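Local coordinates for DUF3201 domain-containing protein (Pyrococcus furiosus, PDB 1YB3) that is of unknown function but belongs to the DUF3201 family and folds as a single chain of helices packed on antiparallel beta sheet, at residues A[100-103]-A[108-111]; A[120-123]-A[127-130]; A[47-52]-A[58-63]. One frame throughout, in Å; residues are numbered along the deposited sequence. Where two conformers were deposited one is given.

Interaction 1: residues A[100-103]-A[108-111]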
ATOM      1  N   GLU A 100       5.261  -0.308 -15.699  1.00 27.60           N
ATOM      2  CA  GLU A 100       5.378   1.051 -16.265  1.00 29.46           C
ATOM      3  C   GLU A 100       4.139   1.919 -15.966  1.00 27.17           C
ATOM      4  O   GLU A 100       4.258   3.094 -15.576  1.00 26.72           O
ATOM      5  CB  GLU A 100       5.633   1.004 -17.784  1.00 31.49           C
ATOM      6  CG  GLU A 100       6.983   0.405 -18.164  0.65 34.39           C
ATOM      7  CD  GLU A 100       7.140   0.180 -19.659  0.65 35.42           C
ATOM      8  OE1 GLU A 100       6.119   0.037 -20.375  0.65 37.67           O
ATOM      9  OE2 GLU A 100       8.302   0.129 -20.114  0.65 39.33           O
ATOM     10  N   ASP A 101       2.958   1.328 -16.138  1.00 21.70           N
ATOM     11  CA  ASP A 101       1.684   2.017 -15.910  1.00 22.30           C
ATOM     12  C   ASP A 101       1.469   2.390 -14.446  1.00 21.49           C
ATOM     13  O   ASP A 101       1.015   3.509 -14.130  1.00 21.59           O
ATOM     14  CB  ASP A 101       0.519   1.135 -16.373  1.00 24.02           C
ATOM     15  CG  ASP A 101       0.399   1.054 -17.888  1.00 28.92           C
ATOM     16  OD1 ASP A 101       1.225   1.666 -18.599  1.00 30.23           O
ATOM     17  OD2 ASP A 101      -0.531   0.369 -18.366  1.00 29.91           O
ATOM     18  N   VAL A 102       1.775   1.467 -13.541  1.00 19.80           N
ATOM     19  CA  VAL A 102       1.575   1.763 -12.121  1.00 18.16           C
ATOM     20  C   VAL A 102       2.514   2.902 -11.644  1.00 18.18           C
ATOM     21  O   VAL A 102       2.100   3.786 -10.915  1.00 19.56           O
ATOM     22  CB  VAL A 102       1.614   0.474 -11.241  0.65 19.55           C
ATOM     23  CG1 VAL A 102       3.045  -0.087 -11.122  0.65 16.60           C
ATOM     24  CG2 VAL A 102       0.977   0.736  -9.883  0.65 18.86           C
ATOM     25  N   ILE A 103       3.758   2.893 -12.117  1.00 20.72           N
ATOM     26  CA  ILE A 103       4.705   3.947 -11.782  1.00 21.50           C
ATOM     27  C   ILE A 103       4.201   5.331 -12.231  1.00 21.75           C
ATOM     28  O   ILE A 103       4.363   6.326 -11.514  1.00 22.65           O
ATOM     29  CB  ILE A 103       6.116   3.629 -12.343  1.00 21.88           C
ATOM     30  CG1 ILE A 103       6.702   2.446 -11.565  1.00 23.29           C
ATOM     31  CG2 ILE A 103       7.035   4.876 -12.291  1.00 23.80           C
ATOM     32  CD1 ILE A 103       8.005   1.891 -12.159  1.00 24.64           C
ATOM     33  N   LYS A 108       3.092   8.532  -4.328  1.00 19.16           N
ATOM     34  CA  LYS A 108       3.921   7.959  -3.246  1.00 19.81           C
ATOM     35  C   LYS A 108       3.851   6.445  -3.297  1.00 19.74           C
ATOM     36  O   LYS A 108       3.230   5.810  -2.430  1.00 19.93           O
ATOM     37  CB  LYS A 108       3.473   8.496  -1.871  1.00 20.01           C
ATOM     38  CG  LYS A 108       3.568  10.021  -1.757  1.00 22.22           C
ATOM     39  CD  LYS A 108       3.240  10.500  -0.353  1.00 26.31           C
ATOM     40  CE  LYS A 108       3.006  12.004  -0.346  1.00 30.19           C
ATOM     41  NZ  LYS A 108       2.614  12.489   1.009  1.00 34.81           N
ATOM     42  N   LEU A 109       4.474   5.892  -4.335  1.00 19.21           N
ATOM     43  CA  LEU A 109       4.452   4.466  -4.636  1.00 19.07           C
ATOM     44  C   LEU A 109       5.728   3.761  -4.219  1.00 21.88           C
ATOM     45  O   LEU A 109       6.836   4.263  -4.435  1.00 20.25           O
ATOM     46  CB  LEU A 109       4.266   4.278  -6.152  1.00 20.60           C
ATOM     47  CG  LEU A 109       4.354   2.870  -6.735  1.00 19.12           C
ATOM     48  CD1 LEU A 109       3.130   2.062  -6.321  1.00 19.56           C
ATOM     49  CD2 LEU A 109       4.458   2.962  -8.253  1.00 20.60           C
ATOM     50  N   PHE A 110       5.548   2.577  -3.657  1.00 19.41           N
ATOM     51  CA  PHE A 110       6.639   1.640  -3.378  1.00 18.33           C
ATOM     52  C   PHE A 110       6.290   0.298  -4.012  1.00 18.36           C
ATOM     53  O   PHE A 110       5.142  -0.152  -3.956  1.00 19.94           O
ATOM     54  CB  PHE A 110       6.813   1.428  -1.859  1.00 20.38           C
ATOM     55  CG  PHE A 110       7.156   2.686  -1.087  1.00 20.32           C
ATOM     56  CD1 PHE A 110       8.474   2.961  -0.742  1.00 22.69           C
ATOM     57  CD2 PHE A 110       6.163   3.584  -0.700  1.00 22.95           C
ATOM     58  CE1 PHE A 110       8.797   4.134  -0.005  1.00 23.37           C
ATOM     59  CE2 PHE A 110       6.460   4.742   0.023  1.00 26.08           C
ATOM     60  CZ  PHE A 110       7.795   5.021   0.368  1.00 23.41           C
ATOM     61  N   ILE A 111       7.290  -0.367  -4.589  1.00 18.28           N
ATOM     62  CA  ILE A 111       7.089  -1.722  -5.093  1.00 17.45           C
ATOM     63  C   ILE A 111       8.179  -2.577  -4.460  1.00 19.62           C
ATOM     64  O   ILE A 111       9.359  -2.242  -4.577  1.00 22.33           O
ATOM     65  CB  ILE A 111       7.237  -1.795  -6.622  1.00 17.78           C
ATOM     66  CG1 ILE A 111       6.317  -0.768  -7.304  1.00 17.57           C
ATOM     67  CG2 ILE A 111       6.954  -3.209  -7.137  1.00 18.91           C
ATOM     68  CD1 ILE A 111       6.568  -0.631  -8.828  1.00 18.83           C
TER
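Leu109 lays its CD2 methyl against the backbone of helix 96-105, overlapping the junction between Val102 and Ile103. The contact is helix-on-sheet packing: helix 96-105 leads through a short connection into strand 108-112 of the seven-stranded antiparallel sheet and folds back over one of its faces. Leu109 CD2 lies 3.7 Å from Ile103 CA and comes equally near the carbonyl oxygen Val102 O, so this methyl meets main chain before side chain. With CG anti to the backbone N (chi1 174°), the isobutyl group of Leu109 is carried from the strand toward the helix. Ile103 meets it with its CG1 methylene, and the two side chains cross at about a right angle, with CG1 4.0 Å from Leu109 CD2.

Two residues along the strand, Ile111 presents its end to the same side. Its CG1 stands beside the backbone N and the chain then runs extended (chi2 171°), bringing Ile111 CD1 against both Val102 CG1 (4.2 Å) and Ile103 CG1. Val102 is the deeper of these two; beyond the contact it touches Phe147 of strand 144-150, as well as Phe165 and Leu168 of helix 155-171. No hydrogen bond crosses between 100-103 and 108-111, and the buried area is modest, 157 Å² over both sides, all of it from aliphatic groups and the main chain they press on. Phe110, between the two strand residues, faces the other way and meets Trp58 and Phe124. The Ile103 CG1 methylene thus serves both strand residues, with Ile111 CD1 at 4.1 Å on its second contact.

Interaction 2: residues A[120-123]-A[127-130]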
ATOM      1  N   ASP A 120      13.298  -3.787  -1.969  1.00 30.97           N
ATOM      2  CA  ASP A 120      12.674  -2.671  -2.675  1.00 32.26           C
ATOM      3  C   ASP A 120      13.009  -2.629  -4.167  1.00 32.51           C
ATOM      4  O   ASP A 120      14.160  -2.415  -4.562  1.00 34.45           O
ATOM      5  CB  ASP A 120      12.951  -1.341  -1.979  0.65 33.51           C
ATOM      6  CG  ASP A 120      12.054  -0.234  -2.482  0.65 34.76           C
ATOM      7  OD1 ASP A 120      10.832  -0.238  -2.157  0.65 31.82           O
ATOM      8  OD2 ASP A 120      12.580   0.636  -3.207  0.65 35.11           O
ATOM      9  N   PHE A 121      11.984  -2.808  -4.992  1.00 25.63           N
ATOM     10  CA  PHE A 121      12.132  -2.719  -6.441  1.00 25.16           C
ATOM     11  C   PHE A 121      12.013  -1.282  -6.958  1.00 28.39           C
ATOM     12  O   PHE A 121      12.708  -0.896  -7.912  1.00 29.95           O
ATOM     13  CB  PHE A 121      11.106  -3.618  -7.141  1.00 26.22           C
ATOM     14  CG  PHE A 121      11.254  -5.073  -6.823  1.00 24.80           C
ATOM     15  CD1 PHE A 121      12.336  -5.811  -7.327  1.00 26.22           C
ATOM     16  CD2 PHE A 121      10.312  -5.724  -6.021  1.00 25.65           C
ATOM     17  CE1 PHE A 121      12.465  -7.169  -7.027  1.00 25.83           C
ATOM     18  CE2 PHE A 121      10.440  -7.082  -5.718  1.00 23.58           C
ATOM     19  CZ  PHE A 121      11.511  -7.805  -6.234  1.00 25.39           C
ATOM     20  N   TYR A 122      11.127  -0.506  -6.327  1.00 24.59           N
ATOM     21  CA  TYR A 122      10.900   0.891  -6.676  1.00 23.94           C
ATOM     22  C   TYR A 122      10.565   1.648  -5.402  1.00 24.14           C
ATOM     23  O   TYR A 122       9.770   1.174  -4.575  1.00 21.94           O
ATOM     24  CB  TYR A 122       9.748   1.013  -7.688  1.00 24.70           C
ATOM     25  CG  TYR A 122       9.367   2.432  -8.066  1.00 26.16           C
ATOM     26  CD1 TYR A 122       9.996   3.091  -9.136  1.00 25.68           C
ATOM     27  CD2 TYR A 122       8.355   3.108  -7.373  1.00 26.46           C
ATOM     28  CE1 TYR A 122       9.633   4.402  -9.483  1.00 26.31           C
ATOM     29  CE2 TYR A 122       7.991   4.402  -7.703  1.00 26.42           C
ATOM     30  CZ  TYR A 122       8.620   5.048  -8.764  1.00 26.29           C
ATOM     31  OH  TYR A 122       8.231   6.332  -9.086  1.00 25.57           O
ATOM     32  N   ASN A 123      11.197   2.806  -5.242  1.00 24.64           N
ATOM     33  CA  ASN A 123      10.911   3.752  -4.168  1.00 24.86           C
ATOM     34  C   ASN A 123      10.762   5.112  -4.829  1.00 26.30           C
ATOM     35  O   ASN A 123      11.705   5.591  -5.465  1.00 26.85           O
ATOM     36  CB  ASN A 123      12.072   3.767  -3.154  1.00 26.78           C
ATOM     37  CG  ASN A 123      11.768   4.593  -1.916  1.00 26.03           C
ATOM     38  OD1 ASN A 123      11.178   5.652  -2.001  1.00 26.77           O
ATOM     39  ND2 ASN A 123      12.205   4.110  -0.750  1.00 26.94           N
ATOM     40  N   PRO A 127      13.364   7.517  -7.588  1.00 35.70           N
ATOM     41  CA  PRO A 127      12.745   6.719  -8.646  1.00 37.19           C
ATOM     42  C   PRO A 127      13.728   6.208  -9.693  1.00 38.81           C
ATOM     43  O   PRO A 127      14.721   6.872 -10.009  1.00 39.82           O
ATOM     44  CB  PRO A 127      11.747   7.689  -9.283  1.00 37.59           C
ATOM     45  CG  PRO A 127      12.291   9.028  -9.006  1.00 37.24           C
ATOM     46  CD  PRO A 127      12.981   8.938  -7.677  1.00 35.71           C
ATOM     47  N   ILE A 128      13.458   5.012 -10.195  1.00 40.06           N
ATOM     48  CA  ILE A 128      14.177   4.469 -11.338  1.00 39.75           C
ATOM     49  C   ILE A 128      13.157   4.161 -12.430  1.00 41.18           C
ATOM     50  O   ILE A 128      11.945   4.253 -12.197  1.00 40.67           O
ATOM     51  CB  ILE A 128      15.023   3.221 -10.960  1.00 39.90           C
ATOM     52  CG1 ILE A 128      14.147   2.119 -10.353  1.00 39.58           C
ATOM     53  CG2 ILE A 128      16.164   3.610 -10.003  1.00 39.73           C
ATOM     54  CD1 ILE A 128      14.860   0.794 -10.128  1.00 38.63           C
ATOM     55  N   SER A 129      13.641   3.820 -13.622  1.00 40.28           N
ATOM     56  CA  SER A 129      12.761   3.551 -14.758  1.00 40.55           C
ATOM     57  C   SER A 129      11.976   2.266 -14.541  1.00 39.31           C
ATOM     58  O   SER A 129      12.424   1.375 -13.818  1.00 38.36           O
ATOM     59  CB  SER A 129      13.570   3.452 -16.055  1.00 42.51           C
ATOM     60  OG  SER A 129      14.411   2.309 -16.041  1.00 44.62           O
ATOM     61  N   GLY A 130      10.813   2.176 -15.182  1.00 40.55           N
ATOM     62  CA  GLY A 130       9.987   0.963 -15.144  1.00 39.93           C
ATOM     63  C   GLY A 130      10.663  -0.277 -15.720  1.00 39.38           C
ATOM     64  O   GLY A 130      10.398  -1.398 -15.267  1.00 38.64           O
TER
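Tyr122 reaches across to Pro127 and Ile128 with one long side of its ring, closing the loop that links strand 120-123 to helix 130-138. Its CG is anti to the backbone N (chi1 177°), which lays the phenol alongside the returning chain. The carbonyl oxygen Ile128 O sits at the ring edge, in plane, 3.6 Å from Tyr122 CE1, where the slightly positive aromatic C-H can meet it. Farther out, the Pro127 CB methylene lies obliquely to the ring, 3.8 Å from Tyr122 OH.

Ile128 turns back toward the strand. Its CG1 is tucked between the backbone N and carbonyl carbon (chi1 58°) and the chain is extended beyond, a conformation that places Ile128 CD1 at 3.5 Å from Phe121 O. The Phe121 ring itself goes elsewhere, to Arg136 and Ile137 of helix 130-138. On the sheet side, Phe121 and Tyr122 together pair with the single residue Ile111 of strand 108-112, a classic beta bulge.

Asn123 O closes the narrow end of the loop through a CA-H...O contact with Pro127 CA at 3.5 Å. The Asn123 side chain makes an Asx turn, OD1 accepting from Glu125 N, while Ser129 provides the N-cap of the helix by bonding Glu132 N. An alanine at Tyr122 would remove the whole ring and is likely to leave Pro127 CB and Ile128 O without their aromatic neighbour, opening a gap between strand and loop. The buried Ile128 N has no partner in the model, a likely energetic cost. No hydrogen bond joins the two segments, so the contact probably depends on apolar packing and weak C-H...O approaches.

Interaction 3: residues A[47-52]-A[58-63]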
ATOM      1  N   VAL A  47      -1.358  -4.585  13.355  1.00 20.80           N
ATOM      2  CA  VAL A  47      -0.144  -5.075  12.751  1.00 22.44           C
ATOM      3  C   VAL A  47       1.047  -4.524  13.538  1.00 22.70           C
ATOM      4  O   VAL A  47       1.193  -3.319  13.658  1.00 22.12           O
ATOM      5  CB  VAL A  47      -0.039  -4.609  11.272  1.00 25.56           C
ATOM      6  CG1 VAL A  47       1.312  -5.015  10.669  1.00 26.79           C
ATOM      7  CG2 VAL A  47      -1.227  -5.167  10.440  1.00 26.05           C
ATOM      8  N   PHE A  48       1.881  -5.424  14.076  1.00 25.14           N
ATOM      9  CA  PHE A  48       3.094  -5.045  14.810  1.00 23.84           C
ATOM     10  C   PHE A  48       4.343  -5.305  13.968  1.00 23.61           C
ATOM     11  O   PHE A  48       4.347  -6.202  13.119  1.00 26.36           O
ATOM     12  CB  PHE A  48       3.232  -5.882  16.096  1.00 23.69           C
ATOM     13  CG  PHE A  48       2.154  -5.649  17.127  1.00 22.72           C
ATOM     14  CD1 PHE A  48       2.407  -4.883  18.265  1.00 24.99           C
ATOM     15  CD2 PHE A  48       0.897  -6.236  16.984  1.00 23.64           C
ATOM     16  CE1 PHE A  48       1.408  -4.679  19.233  1.00 20.84           C
ATOM     17  CE2 PHE A  48      -0.114  -6.040  17.941  1.00 24.26           C
ATOM     18  CZ  PHE A  48       0.144  -5.260  19.068  1.00 25.57           C
ATOM     19  N   ASN A  49       5.408  -4.535  14.224  1.00 24.14           N
ATOM     20  CA  ASN A  49       6.760  -4.796  13.681  1.00 26.16           C
ATOM     21  C   ASN A  49       6.957  -4.511  12.190  1.00 26.49           C
ATOM     22  O   ASN A  49       7.958  -4.918  11.585  1.00 28.02           O
ATOM     23  CB  ASN A  49       7.234  -6.212  14.054  1.00 27.73           C
ATOM     24  CG  ASN A  49       7.189  -6.462  15.550  1.00 29.85           C
ATOM     25  OD1 ASN A  49       7.390  -5.547  16.356  1.00 31.39           O
ATOM     26  ND2 ASN A  49       6.916  -7.700  15.932  1.00 34.30           N
ATOM     27  N   ALA A  50       6.010  -3.784  11.617  1.00 23.96           N
ATOM     28  CA  ALA A  50       6.104  -3.321  10.242  1.00 25.62           C
ATOM     29  C   ALA A  50       7.074  -2.138  10.162  1.00 24.76           C
ATOM     30  O   ALA A  50       7.235  -1.393  11.146  1.00 26.79           O
ATOM     31  CB  ALA A  50       4.696  -2.905   9.749  1.00 24.40           C
ATOM     32  N   TYR A  51       7.716  -1.940   9.008  1.00 21.66           N
ATOM     33  CA  TYR A  51       8.631  -0.823   8.848  1.00 20.30           C
ATOM     34  C   TYR A  51       7.936   0.301   8.082  1.00 22.49           C
ATOM     35  O   TYR A  51       7.051   0.037   7.246  1.00 23.92           O
ATOM     36  CB  TYR A  51       9.881  -1.243   8.064  1.00 24.97           C
ATOM     37  CG  TYR A  51      10.911  -2.071   8.818  1.00 25.44           C
ATOM     38  CD1 TYR A  51      12.192  -1.560   9.075  1.00 27.38           C
ATOM     39  CD2 TYR A  51      10.616  -3.363   9.243  1.00 27.41           C
ATOM     40  CE1 TYR A  51      13.155  -2.330   9.747  1.00 25.73           C
ATOM     41  CE2 TYR A  51      11.568  -4.132   9.924  1.00 27.53           C
ATOM     42  CZ  TYR A  51      12.832  -3.602  10.157  1.00 27.22           C
ATOM     43  OH  TYR A  51      13.767  -4.357  10.821  1.00 28.20           O
ATOM     44  N   LEU A  52       8.346   1.539   8.332  1.00 24.56           N
ATOM     45  CA  LEU A  52       7.959   2.630   7.444  1.00 29.41           C
ATOM     46  C   LEU A  52       9.168   3.465   7.053  1.00 29.96           C
ATOM     47  O   LEU A  52      10.189   3.485   7.751  1.00 31.34           O
ATOM     48  CB  LEU A  52       6.812   3.480   8.021  1.00 33.01           C
ATOM     49  CG  LEU A  52       7.135   4.575   9.034  1.00 32.50           C
ATOM     50  CD1 LEU A  52       5.898   5.432   9.315  1.00 35.09           C
ATOM     51  CD2 LEU A  52       7.671   3.971  10.310  1.00 36.52           C
ATOM     52  N   TRP A  58      14.266   3.212   6.308  1.00 33.93           N
ATOM     53  CA  TRP A  58      13.276   2.285   6.832  1.00 31.31           C
ATOM     54  C   TRP A  58      13.481   2.119   8.337  1.00 30.64           C
ATOM     55  O   TRP A  58      14.603   1.847   8.790  1.00 30.55           O
ATOM     56  CB  TRP A  58      13.384   0.931   6.141  1.00 32.63           C
ATOM     57  CG  TRP A  58      12.989   0.935   4.686  1.00 31.85           C
ATOM     58  CD1 TRP A  58      13.824   0.840   3.606  1.00 32.82           C
ATOM     59  CD2 TRP A  58      11.653   1.026   4.152  1.00 32.17           C
ATOM     60  NE1 TRP A  58      13.094   0.872   2.439  1.00 31.98           N
ATOM     61  CE2 TRP A  58      11.762   0.981   2.743  1.00 32.41           C
ATOM     62  CE3 TRP A  58      10.378   1.140   4.729  1.00 32.04           C
ATOM     63  CZ2 TRP A  58      10.641   1.054   1.895  1.00 32.73           C
ATOM     64  CZ3 TRP A  58       9.262   1.210   3.884  1.00 31.76           C
ATOM     65  CH2 TRP A  58       9.407   1.166   2.483  1.00 31.61           C
ATOM     66  N   GLU A  59      12.401   2.303   9.101  1.00 29.74           N
ATOM     67  CA  GLU A  59      12.431   2.220  10.565  1.00 27.50           C
ATOM     68  C   GLU A  59      11.322   1.318  11.070  1.00 26.69           C
ATOM     69  O   GLU A  59      10.176   1.445  10.629  1.00 27.39           O
ATOM     70  CB  GLU A  59      12.217   3.611  11.178  1.00 30.92           C
ATOM     71  CG  GLU A  59      13.209   4.678  10.759  1.00 35.72           C
ATOM     72  CD  GLU A  59      14.562   4.532  11.429  1.00 41.05           C
ATOM     73  OE1 GLU A  59      14.671   3.762  12.413  1.00 44.13           O
ATOM     74  OE2 GLU A  59      15.520   5.191  10.972  1.00 44.71           O
ATOM     75  N   GLU A  60      11.640   0.423  12.009  1.00 23.04           N
ATOM     76  CA  GLU A  60      10.637  -0.501  12.525  1.00 22.13           C
ATOM     77  C   GLU A  60       9.679   0.141  13.515  1.00 23.29           C
ATOM     78  O   GLU A  60      10.093   0.859  14.417  1.00 23.07           O
ATOM     79  CB  GLU A  60      11.297  -1.735  13.156  1.00 23.15           C
ATOM     80  CG  GLU A  60      10.321  -2.853  13.440  1.00 25.73           C
ATOM     81  CD  GLU A  60      10.968  -4.062  14.077  1.00 28.49           C
ATOM     82  OE1 GLU A  60      12.213  -4.091  14.169  1.00 30.77           O
ATOM     83  OE2 GLU A  60      10.222  -4.983  14.474  1.00 28.88           O
HETATM   84  N   MSE A  61       8.389  -0.111  13.317  1.00 22.65           N
HETATM   85  CA  MSE A  61       7.371   0.260  14.287  1.00 21.87           C
HETATM   86  C   MSE A  61       7.135  -0.923  15.209  1.00 22.93           C
HETATM   87  O   MSE A  61       6.484  -1.887  14.832  1.00 21.77           O
HETATM   88  CB  MSE A  61       6.058   0.631  13.582  1.00 24.83           C
HETATM   89  CG  MSE A  61       6.205   1.733  12.586  1.00 22.39           C
HETATM   90 SE   MSE A  61       4.503   2.155  11.645  1.00 28.53          SE
HETATM   91  CE  MSE A  61       4.523   0.661  10.350  1.00 27.36           C
ATOM     92  N   LYS A  62       7.666  -0.856  16.435  1.00 24.22           N
ATOM     93  CA  LYS A  62       7.399  -1.924  17.407  1.00 26.05           C
ATOM     94  C   LYS A  62       5.980  -1.797  17.999  1.00 25.90           C
ATOM     95  O   LYS A  62       5.462  -2.723  18.643  1.00 31.10           O
ATOM     96  CB  LYS A  62       8.454  -1.920  18.524  1.00 31.38           C
ATOM     97  CG  LYS A  62       9.891  -1.802  18.039  1.00 35.44           C
ATOM     98  CD  LYS A  62      10.512  -3.150  17.692  1.00 39.91           C
ATOM     99  CE  LYS A  62      12.023  -3.020  17.575  1.00 41.62           C
ATOM    100  NZ  LYS A  62      12.732  -4.321  17.788  1.00 44.95           N
ATOM    101  N   TYR A  63       5.364  -0.638  17.790  1.00 22.79           N
ATOM    102  CA  TYR A  63       3.974  -0.407  18.133  1.00 15.95           C
ATOM    103  C   TYR A  63       3.011  -0.900  17.011  1.00 18.20           C
ATOM    104  O   TYR A  63       3.434  -1.032  15.874  1.00 22.62           O
ATOM    105  CB  TYR A  63       3.770   1.074  18.363  1.00 22.61           C
ATOM    106  CG  TYR A  63       4.195   1.979  17.220  1.00 21.84           C
ATOM    107  CD1 TYR A  63       3.261   2.402  16.251  1.00 23.82           C
ATOM    108  CD2 TYR A  63       5.506   2.463  17.131  1.00 22.00           C
ATOM    109  CE1 TYR A  63       3.637   3.257  15.228  1.00 21.87           C
ATOM    110  CE2 TYR A  63       5.897   3.320  16.095  1.00 22.08           C
ATOM    111  CZ  TYR A  63       4.948   3.710  15.148  1.00 22.07           C
ATOM    112  OH  TYR A  63       5.332   4.562  14.133  1.00 22.99           O
TER
HETATM  113  O   HOH W   1       3.510  -2.127  13.028  1.00 26.24           O
HETATM  114  O   HOH W   2       6.381  -5.234  18.901  1.00 26.96           O
HETATM  115  O   HOH W   3      14.576  -2.834  13.830  1.00 40.90           O
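Tyr51 and Glu60 share one face of a two-stranded sheet, with the aliphatic part of the glutamate laid over the phenol ring. Glu60 CB stands 3.9 Å from the centroid of the Tyr51 ring, 12° off its normal, a CH-pi contact. Because Glu60 is extended from CG anti to the backbone N, its carboxylate continues past the ring, with the planes 16° apart. Asn49 runs beside Glu60 in the same direction, but its amide plane is turned 81° from the carboxylate; Asn49 CB approaches Glu60 OE2 to 3.3 Å. Water 2 bridges Asn49 OD1 and Lys62 O.

Leu52, on the other face, crosses the selenomethionine Met61 at about a right angle, CD2 to CG 3.5 Å. Bent at its last torsion (chi3 -79°), Met61 brings CE within 3.6 Å of Ala50 CB. Met61 CB also covers one face of the Tyr63 ring, off centre.

The main chain ties these groups together: Leu52 and Glu59 bond each other in both directions, and Met61 N gives Ala50 O a 2.8 Å bond. Such pairing is antiparallel, with Tyr51 and Glu60 the adjacent non-hydrogen-bonded pair, and strands 51-54 and 57-60, consecutive in the chain, form a beta hairpin.

How the interactions relate
Interactions 1 and 2 are neighbours, their centres about 8 Å apart, and they meet through adjacent strands 108-112 and 120-123 of the large sheet. Probable backbone hydrogen bonds join them, with Ile111 O 2.7 Å from Phe121 N and Ile111 N 2.9 Å from Tyr122 O, so the strand that packs against helix 96-105 in interaction 1 also pairs with the bulge in interaction 2. Interaction 3, earlier in the chain, belongs to a separate hairpin, and its centre is about 22 Å from the centres of both. It still touches interaction 1 where Trp58 CH2 lies 3.8 Å from Phe110 CD1, linking the hairpin to the sheet face turned away from helix 96-105.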